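Local coordinates for type VI immunity protein Atu4351 (Agrobacterium fabrum, PDB 6ITW) that acts as a type VI secretion immunity protein, probably protecting its own bacterium by neutralising the toxic effector with which it is paired, at residues K77-V82 with R117-E122; I107-H112 with S195-A200; K160-L165 with Q169-K174. All coordinates share one frame; numbering follows the deposited sequence.

Contact 1 of 3, residues K77-V82 with R117-E122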
loop_
_atom_site.group_PDB
_atom_site.type_symbol
_atom_site.label_atom_id
_atom_site.label_comp_id
_atom_site.label_asym_id
_atom_site.label_seq_id
_atom_site.Cartn_x
_atom_site.Cartn_y
_atom_site.Cartn_z
ATOM N N LYS A 77 9.889 -1.427 16.399
ATOM C CA LYS A 77 9.225 -1.487 17.702
ATOM C C LYS A 77 7.821 -0.902 17.652
ATOM O O LYS A 77 6.897 -1.442 18.271
ATOM C CB LYS A 77 10.048 -0.746 18.756
ATOM C CG LYS A 77 11.534 -1.109 18.776
ATOM C CD LYS A 77 11.777 -2.600 19.063
ATOM C CE LYS A 77 13.278 -2.889 19.134
ATOM N NZ LYS A 77 13.594 -4.342 19.209
ATOM N N GLN A 78 7.643 0.202 16.933
ATOM C CA GLN A 78 6.346 0.866 16.863
ATOM C C GLN A 78 5.420 0.284 15.796
ATOM O O GLN A 78 4.222 0.106 16.050
ATOM C CB GLN A 78 6.553 2.346 16.601
ATOM C CG GLN A 78 7.484 2.998 17.590
ATOM C CD GLN A 78 7.509 4.488 17.418
ATOM O OE1 GLN A 78 7.922 4.999 16.370
ATOM N NE2 GLN A 78 7.046 5.206 18.436
ATOM N N LEU A 79 5.935 0.010 14.595
ATOM C CA LEU A 79 5.136 -0.579 13.517
ATOM C C LEU A 79 5.516 -2.049 13.398
ATOM O O LEU A 79 6.233 -2.474 12.489
ATOM C CB LEU A 79 5.357 0.166 12.208
ATOM C CG LEU A 79 4.947 1.626 12.259
ATOM C CD1 LEU A 79 5.189 2.265 10.894
ATOM C CD2 LEU A 79 3.486 1.742 12.722
ATOM N N ASN A 80 5.014 -2.831 14.332
ATOM C CA ASN A 80 5.382 -4.233 14.424
ATOM C C ASN A 80 4.761 -5.021 13.272
ATOM O O ASN A 80 3.530 -5.032 13.133
ATOM C CB ASN A 80 4.922 -4.747 15.789
ATOM C CG ASN A 80 5.009 -6.246 15.930
ATOM O OD1 ASN A 80 5.738 -6.936 15.206
ATOM N ND2 ASN A 80 4.251 -6.768 16.881
ATOM N N PRO A 81 5.555 -5.706 12.446
ATOM C CA PRO A 81 4.967 -6.437 11.304
ATOM C C PRO A 81 3.841 -7.380 11.700
ATOM O O PRO A 81 2.868 -7.525 10.943
ATOM C CB PRO A 81 6.154 -7.215 10.710
ATOM C CG PRO A 81 7.379 -6.759 11.432
ATOM C CD PRO A 81 6.990 -5.974 12.640
ATOM N N VAL A 82 3.932 -8.004 12.882
ATOM C CA VAL A 82 2.914 -8.956 13.332
ATOM C C VAL A 82 1.555 -8.289 13.495
ATOM O O VAL A 82 0.524 -8.962 13.423
ATOM C CB VAL A 82 3.361 -9.643 14.653
ATOM C CG1 VAL A 82 2.318 -10.644 15.140
ATOM C CG2 VAL A 82 4.696 -10.370 14.471
ATOM N N ARG A 117 0.307 8.430 10.113
ATOM C CA ARG A 117 -0.259 9.627 10.725
ATOM C C ARG A 117 -0.557 9.425 12.207
ATOM O O ARG A 117 -0.456 10.361 13.002
ATOM C CB ARG A 117 -1.530 10.054 9.988
ATOM C CG ARG A 117 -1.314 10.391 8.522
ATOM C CD ARG A 117 -1.970 11.714 8.158
ATOM N NE ARG A 117 -1.588 12.166 6.823
ATOM C CZ ARG A 117 -2.345 12.940 6.052
ATOM N NH1 ARG A 117 -3.530 13.351 6.482
ATOM N NH2 ARG A 117 -1.916 13.303 4.850
ATOM N N GLY A 118 -0.925 8.202 12.574
ATOM C CA GLY A 118 -1.240 7.886 13.963
ATOM C C GLY A 118 -0.030 7.707 14.863
ATOM O O GLY A 118 -0.179 7.740 16.086
ATOM N N LEU A 119 1.160 7.491 14.287
ATOM C CA LEU A 119 2.386 7.548 15.081
ATOM C C LEU A 119 2.671 8.957 15.585
ATOM O O LEU A 119 3.335 9.116 16.613
ATOM C CB LEU A 119 3.588 7.072 14.263
ATOM C CG LEU A 119 4.068 5.637 14.418
ATOM C CD1 LEU A 119 5.241 5.385 13.477
ATOM C CD2 LEU A 119 4.457 5.351 15.859
ATOM N N PHE A 120 2.198 9.988 14.878
ATOM C CA PHE A 120 2.628 11.357 15.120
ATOM C C PHE A 120 1.518 12.304 15.575
ATOM O O PHE A 120 1.823 13.328 16.191
ATOM C CB PHE A 120 3.310 11.915 13.856
ATOM C CG PHE A 120 4.461 11.076 13.399
ATOM C CD1 PHE A 120 5.655 11.070 14.108
ATOM C CD2 PHE A 120 4.348 10.254 12.293
ATOM C CE1 PHE A 120 6.724 10.271 13.703
ATOM C CE2 PHE A 120 5.411 9.447 11.882
ATOM C CZ PHE A 120 6.593 9.457 12.587
ATOM N N LYS A 121 0.259 12.013 15.277
ATOM C CA LYS A 121 -0.871 12.662 15.925
ATOM C C LYS A 121 -1.791 11.557 16.419
ATOM O O LYS A 121 -2.077 10.607 15.680
ATOM C CB LYS A 121 -1.595 13.632 14.980
ATOM C CG LYS A 121 -3.031 13.260 14.619
ATOM C CD LYS A 121 -3.680 14.351 13.765
ATOM C CE LYS A 121 -4.897 13.836 12.993
ATOM N NZ LYS A 121 -5.549 14.919 12.187
ATOM N N GLU A 122 -2.201 11.650 17.681
ATOM C CA GLU A 122 -2.948 10.563 18.301
ATOM C C GLU A 122 -4.358 10.490 17.731
ATOM O O GLU A 122 -5.014 11.514 17.521
ATOM C CB GLU A 122 -2.999 10.754 19.809
ATOM C CG GLU A 122 -3.271 9.490 20.585
ATOM C CD GLU A 122 -3.132 9.708 22.082
ATOM O OE1 GLU A 122 -3.386 10.848 22.539
ATOM O OE2 GLU A 122 -2.759 8.747 22.795
#
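L119, in the loop that leaves strand 113-116, packs on Q78 and L79 of the loop joining helix 66-73 to strand 84-90, beside the mixed sheet of the chain; 77-82 belongs to the GAD-like region. L119 uses both its methyl groups. CD2 packs on Q78 alone, against the end of the glutamine, 3.5 Å from Q78 OE1, and touches Q78 CD and CB as well. CD1 faces the branch of the other leucine, 4.0 Å from L79 CG and nearly as close to both L79 methyls, and it also reaches Q78 OE1. The L119 chi1 of -98° is well displaced from a staggered value, and it directs this forked end between the two neighbours. Q78 runs extended beyond CG, with its aliphatic part and its amide together flanking CD2. The amide oxygen is not left to apolar company: Q78 OE1 accepts a hydrogen bond from R220 NH2, on the outermost strand 218-221.

Each loop also has hydrogen bonds of its own. N80 OD1 accepts from V82 N at 3.1 Å, an Asx turn in which the donor stands well above the carbonyl plane. In the other loop R117 O receives both F120 N and K121 N, and L119 CB sits over one face of the F120 ring, 3.8 Å above its plane. L79 also rests on V114 and C116, while L119 reaches L208. No hydrogen bond crosses between the two loops. They therefore meet through van der Waals contact of the L119 methyls with L79 and with the flank of Q78, whose amide oxygen is bonded to R220 at the sheet edge.

Contact 2 of 3, residues I107-H112 with S195-A200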
loop_
_atom_site.group_PDB
_atom_site.type_symbol
_atom_site.label_atom_id
_atom_site.label_comp_id
_atom_site.label_asym_id
_atom_site.label_seq_id
_atom_site.Cartn_x
_atom_site.Cartn_y
_atom_site.Cartn_z
ATOM N N ILE A 107 3.293 1.896 2.874
ATOM C CA ILE A 107 4.621 1.328 2.680
ATOM C C ILE A 107 4.984 1.547 1.216
ATOM O O ILE A 107 4.501 0.830 0.328
ATOM C CB ILE A 107 4.684 -0.157 3.055
ATOM C CG1 ILE A 107 4.194 -0.381 4.491
ATOM C CG2 ILE A 107 6.093 -0.659 2.927
ATOM C CD1 ILE A 107 4.300 -1.863 4.946
ATOM N N ASN A 108 5.831 2.544 0.958
ATOM C CA ASN A 108 6.223 2.907 -0.400
ATOM C C ASN A 108 7.399 2.020 -0.796
ATOM O O ASN A 108 8.553 2.295 -0.448
ATOM C CB ASN A 108 6.559 4.391 -0.477
ATOM C CG ASN A 108 6.862 4.849 -1.886
ATOM O OD1 ASN A 108 7.373 4.079 -2.706
ATOM N ND2 ASN A 108 6.557 6.112 -2.181
ATOM N N ILE A 109 7.089 0.950 -1.540
ATOM C CA ILE A 109 8.072 -0.068 -1.915
ATOM C C ILE A 109 9.088 0.486 -2.911
ATOM O O ILE A 109 10.275 0.131 -2.876
ATOM C CB ILE A 109 7.339 -1.289 -2.500
ATOM C CG1 ILE A 109 6.657 -2.086 -1.396
ATOM C CG2 ILE A 109 8.299 -2.151 -3.338
ATOM C CD1 ILE A 109 7.607 -2.887 -0.559
ATOM N N LEU A 110 8.628 1.317 -3.849
ATOM C CA LEU A 110 9.509 1.851 -4.886
ATOM C C LEU A 110 10.589 2.753 -4.285
ATOM O O LEU A 110 11.768 2.630 -4.625
ATOM C CB LEU A 110 8.674 2.623 -5.916
ATOM C CG LEU A 110 9.372 3.217 -7.147
ATOM C CD1 LEU A 110 10.058 2.121 -7.901
ATOM C CD2 LEU A 110 8.401 3.974 -8.075
ATOM N N LEU A 111 10.204 3.649 -3.376
ATOM C CA LEU A 111 11.086 4.682 -2.848
ATOM C C LEU A 111 11.646 4.349 -1.469
ATOM O O LEU A 111 12.473 5.110 -0.960
ATOM C CB LEU A 111 10.340 6.030 -2.790
ATOM C CG LEU A 111 9.860 6.561 -4.153
ATOM C CD1 LEU A 111 9.361 7.997 -4.074
ATOM C CD2 LEU A 111 10.971 6.414 -5.206
ATOM N N HIS A 112 11.225 3.231 -0.873
ATOM C CA HIS A 112 11.711 2.750 0.423
ATOM C C HIS A 112 11.360 3.713 1.552
ATOM O O HIS A 112 12.218 4.100 2.347
ATOM C CB HIS A 112 13.211 2.463 0.395
ATOM C CG HIS A 112 13.544 1.131 -0.188
ATOM N ND1 HIS A 112 14.098 0.112 0.556
ATOM C CD2 HIS A 112 13.366 0.635 -1.435
ATOM C CE1 HIS A 112 14.269 -0.948 -0.213
ATOM N NE2 HIS A 112 13.827 -0.660 -1.424
ATOM N N SER A 195 6.623 -11.277 -5.939
ATOM C CA SER A 195 8.034 -11.507 -6.246
ATOM C C SER A 195 8.821 -10.207 -6.221
ATOM O O SER A 195 9.864 -10.116 -5.563
ATOM C CB SER A 195 8.191 -12.150 -7.627
ATOM O OG SER A 195 7.676 -13.460 -7.617
ATOM N N ALA A 196 8.362 -9.209 -6.995
ATOM C CA ALA A 196 9.050 -7.924 -7.064
ATOM C C ALA A 196 9.151 -7.283 -5.681
ATOM O O ALA A 196 10.219 -6.801 -5.290
ATOM C CB ALA A 196 8.324 -6.998 -8.044
HETATM N N MSE A 197 8.057 -7.299 -4.916
HETATM C CA MSE A 197 8.072 -6.705 -3.578
HETATM C C MSE A 197 8.994 -7.477 -2.655
HETATM O O MSE A 197 9.604 -6.897 -1.760
HETATM C CB MSE A 197 6.670 -6.655 -2.970
HETATM C CG MSE A 197 5.668 -5.758 -3.714
HETATM SE SE MSE A 197 3.918 -6.093 -2.947
HETATM C CE MSE A 197 3.009 -4.520 -3.697
ATOM N N THR A 198 9.098 -8.794 -2.867
ATOM C CA THR A 198 10.020 -9.580 -2.058
ATOM C C THR A 198 11.462 -9.130 -2.281
ATOM O O THR A 198 12.254 -9.067 -1.335
ATOM C CB THR A 198 9.846 -11.068 -2.355
ATOM O OG1 THR A 198 8.514 -11.465 -1.995
ATOM C CG2 THR A 198 10.843 -11.908 -1.559
ATOM N N ILE A 199 11.812 -8.770 -3.519
ATOM C CA ILE A 199 13.161 -8.292 -3.789
ATOM C C ILE A 199 13.353 -6.900 -3.207
ATOM O O ILE A 199 14.319 -6.634 -2.480
ATOM C CB ILE A 199 13.438 -8.302 -5.300
ATOM C CG1 ILE A 199 13.498 -9.742 -5.815
ATOM C CG2 ILE A 199 14.718 -7.498 -5.629
ATOM C CD1 ILE A 199 13.445 -9.833 -7.316
ATOM N N ALA A 200 12.433 -5.992 -3.537
ATOM C CA ALA A 200 12.567 -4.601 -3.132
ATOM C C ALA A 200 12.634 -4.462 -1.617
ATOM O O ALA A 200 13.451 -3.699 -1.094
ATOM C CB ALA A 200 11.399 -3.803 -3.700
#
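I109 and H112 meet A200 where the link of a beta-hairpin, between strands 103-108 and 113-116, comes up against the last turn of helix 193-200. A segment of the GAD-like family region is thus joined to one of the Tdi1 C-terminal region.

The apolar part centres on I109. Its CG2 branch, anti to the backbone N, presses on the methyl of the alanine, 3.5 Å from A200 CB. The other branch points to the preceding helical turn and makes a looser approach, I109 CG1 to M197 CG at 4.5 Å; M197 is modelled as selenomethionine. I68 of helix 66-73 touches both I109 and M197, so the three side chains pack together.

The hydrogen bonds lie within each segment. N108 OD1 accepts from L111 N at 2.9 Å, an Asx motif with an N-H...O angle of 161°, and H112 follows with positive phi. Across the way, A200 N bonds to A196 O as in a regular helix.

The imidazole provides a third kind of approach. H112 is held from outside by a hydrogen bond from ND1 to P205 O and by stacking with F206. Its CE1-NE2 side meets A200 O obliquely: H112 NE2 is 3.1 Å from A200 O at an angle too poor for a hydrogen bond, and H112 CE1 lies 3.0 Å from the same oxygen.

Contact 3 of 3, residues K160-L165 with Q169-K174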
loop_
_atom_site.group_PDB
_atom_site.type_symbol
_atom_site.label_atom_id
_atom_site.label_comp_id
_atom_site.label_asym_id
_atom_site.label_seq_id
_atom_site.Cartn_x
_atom_site.Cartn_y
_atom_site.Cartn_z
ATOM N N LYS A 160 -1.497 2.977 -20.999
ATOM C CA LYS A 160 -1.562 2.918 -22.461
ATOM C C LYS A 160 -0.473 2.027 -23.058
ATOM O O LYS A 160 -0.761 1.164 -23.891
ATOM C CB LYS A 160 -1.476 4.322 -23.047
ATOM C CG LYS A 160 -1.178 4.329 -24.544
ATOM C CD LYS A 160 -1.196 5.730 -25.107
ATOM C CE LYS A 160 -0.599 5.777 -26.504
ATOM N NZ LYS A 160 -0.500 7.195 -26.971
ATOM N N ASN A 161 0.788 2.221 -22.669
ATOM C CA ASN A 161 1.862 1.510 -23.371
ATOM C C ASN A 161 2.133 0.101 -22.856
ATOM O O ASN A 161 2.689 -0.714 -23.607
ATOM C CB ASN A 161 3.163 2.317 -23.318
ATOM C CG ASN A 161 3.015 3.706 -23.934
ATOM O OD1 ASN A 161 3.279 4.715 -23.279
ATOM N ND2 ASN A 161 2.574 3.761 -25.193
ATOM N N LEU A 162 1.802 -0.219 -21.601
ATOM C CA LEU A 162 2.015 -1.578 -21.122
ATOM C C LEU A 162 0.725 -2.370 -20.960
ATOM O O LEU A 162 0.791 -3.594 -20.798
ATOM C CB LEU A 162 2.782 -1.570 -19.791
ATOM C CG LEU A 162 4.173 -0.917 -19.826
ATOM C CD1 LEU A 162 4.713 -0.742 -18.413
ATOM C CD2 LEU A 162 5.146 -1.728 -20.668
ATOM N N GLY A 163 -0.434 -1.720 -21.020
ATOM C CA GLY A 163 -1.698 -2.378 -20.781
ATOM C C GLY A 163 -2.061 -2.396 -19.308
ATOM O O GLY A 163 -1.281 -2.025 -18.430
ATOM N N LYS A 164 -3.280 -2.851 -19.040
ATOM C CA LYS A 164 -3.813 -2.854 -17.684
ATOM C C LYS A 164 -3.130 -3.916 -16.829
ATOM O O LYS A 164 -2.832 -5.021 -17.296
ATOM C CB LYS A 164 -5.318 -3.105 -17.728
ATOM C CG LYS A 164 -6.023 -2.977 -16.400
ATOM C CD LYS A 164 -7.509 -2.741 -16.599
ATOM C CE LYS A 164 -8.210 -3.945 -17.197
ATOM N NZ LYS A 164 -9.625 -3.571 -17.493
ATOM N N LEU A 165 -2.886 -3.587 -15.563
ATOM C CA LEU A 165 -2.349 -4.595 -14.657
ATOM C C LEU A 165 -3.398 -5.674 -14.382
ATOM O O LEU A 165 -4.586 -5.381 -14.197
ATOM C CB LEU A 165 -1.892 -3.958 -13.337
ATOM C CG LEU A 165 -0.661 -3.045 -13.353
ATOM C CD1 LEU A 165 -0.589 -2.267 -12.051
ATOM C CD2 LEU A 165 0.637 -3.830 -13.613
ATOM N N GLN A 169 -0.269 -7.973 -10.028
ATOM C CA GLN A 169 0.894 -7.348 -10.653
ATOM C C GLN A 169 1.000 -5.869 -10.301
ATOM O O GLN A 169 0.026 -5.244 -9.876
ATOM C CB GLN A 169 0.846 -7.433 -12.170
ATOM C CG GLN A 169 0.791 -8.804 -12.747
ATOM C CD GLN A 169 0.650 -8.707 -14.246
ATOM O OE1 GLN A 169 -0.149 -7.898 -14.754
ATOM N NE2 GLN A 169 1.453 -9.484 -14.968
ATOM N N ILE A 170 2.202 -5.310 -10.521
ATOM C CA ILE A 170 2.475 -3.876 -10.404
ATOM C C ILE A 170 3.411 -3.474 -11.542
ATOM O O ILE A 170 4.030 -4.317 -12.192
ATOM C CB ILE A 170 3.117 -3.487 -9.047
ATOM C CG1 ILE A 170 4.417 -4.266 -8.827
ATOM C CG2 ILE A 170 2.165 -3.724 -7.876
ATOM C CD1 ILE A 170 5.236 -3.796 -7.588
ATOM N N TYR A 171 3.521 -2.163 -11.777
ATOM C CA TYR A 171 4.579 -1.615 -12.626
ATOM C C TYR A 171 5.833 -1.421 -11.783
ATOM O O TYR A 171 5.778 -0.819 -10.707
ATOM C CB TYR A 171 4.179 -0.279 -13.253
ATOM C CG TYR A 171 2.892 -0.324 -14.050
ATOM C CD1 TYR A 171 2.734 -1.221 -15.105
ATOM C CD2 TYR A 171 1.837 0.542 -13.754
ATOM C CE1 TYR A 171 1.556 -1.254 -15.844
ATOM C CE2 TYR A 171 0.645 0.521 -14.497
ATOM C CZ TYR A 171 0.520 -0.381 -15.541
ATOM O OH TYR A 171 -0.645 -0.415 -16.269
ATOM N N SER A 172 6.955 -1.923 -12.280
ATOM C CA SER A 172 8.203 -1.970 -11.549
ATOM C C SER A 172 9.348 -1.636 -12.497
ATOM O O SER A 172 9.309 -2.006 -13.678
ATOM C CB SER A 172 8.416 -3.370 -10.948
ATOM O OG SER A 172 9.593 -3.441 -10.145
ATOM N N PRO A 173 10.385 -0.961 -12.011
ATOM C CA PRO A 173 11.515 -0.666 -12.896
ATOM C C PRO A 173 12.285 -1.939 -13.211
ATOM O O PRO A 173 12.511 -2.790 -12.346
ATOM C CB PRO A 173 12.358 0.343 -12.098
ATOM C CG PRO A 173 11.990 0.111 -10.665
ATOM C CD PRO A 173 10.595 -0.476 -10.634
ATOM N N LYS A 174 12.636 -2.082 -14.488
ATOM C CA LYS A 174 13.450 -3.207 -14.923
ATOM C C LYS A 174 14.832 -3.147 -14.281
ATOM O O LYS A 174 15.271 -4.103 -13.638
ATOM C CB LYS A 174 13.558 -3.195 -16.454
ATOM C CG LYS A 174 14.440 -4.305 -17.030
ATOM C CD LYS A 174 15.277 -3.812 -18.214
ATOM C CE LYS A 174 15.282 -4.793 -19.392
ATOM N NZ LYS A 174 15.611 -6.190 -18.976
HETATM O O HOH W 1 -2.883 -0.747 -14.567
#
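Y171 and L165 meet face to methyl. L165 CD2 stands over one face of the tyrosine ring, 3.8 Å from the Y171 centroid, a CH-pi contact displaced toward the CE1 side. With L165 CG anti to its carbonyl carbon (chi1 -69°), CG and both methyls lie against the ring, and both methyls also touch the strand backbone, CD2 at 3.5 Å from I170 C and CD1 at 3.7 Å from Q169 O. Y171 CG is likewise anti to the carbonyl carbon (chi1 -56°), which turns the ring toward the L162-L165 bend. L162 CD1 approaches it obliquely, 3.9 Å from Y171 CD1.

The contact closes a short helix-to-strand connection. Helix 155-162 gives way at G163, where phi turns positive, and the chain soon enters strand 169-173, which pairs antiparallel with 188-192.

The phenol reaches back across this turn. Y171 OH donates to G163 O at 2.8 Å, in the plane of its own ring but tilted 24° from the carbonyl plane. A water donates to Y171 OH at 2.8 Å and accepts from L165 N at 3.0 Å, so the hydroxyl has two partners. Q169 is extended beyond CG and carries its amide to Q166, where Q169 OE1 accepts from Q166 N.

The three contacts illustrate how one small chain is fastened at separate points. Contacts 2 and 3 are neighbours, with centres about 15 Å apart, and they touch: L110 CD1 of the hairpin link packs on P173 CD of strand 169-173 at 3.8 Å. Along the chain contact 3 is nested within the loop that contact 2 closes. Contact 1 interleaves with contact 2 in sequence yet does not touch it; nearest atoms are about 7 Å apart, and strand 113-116, the second arm of the hairpin, leads from contact 2 into the loop bearing L119. Contacts 1 and 3 lie on opposite sides of the chain's centre, their centres about 31 Å apart.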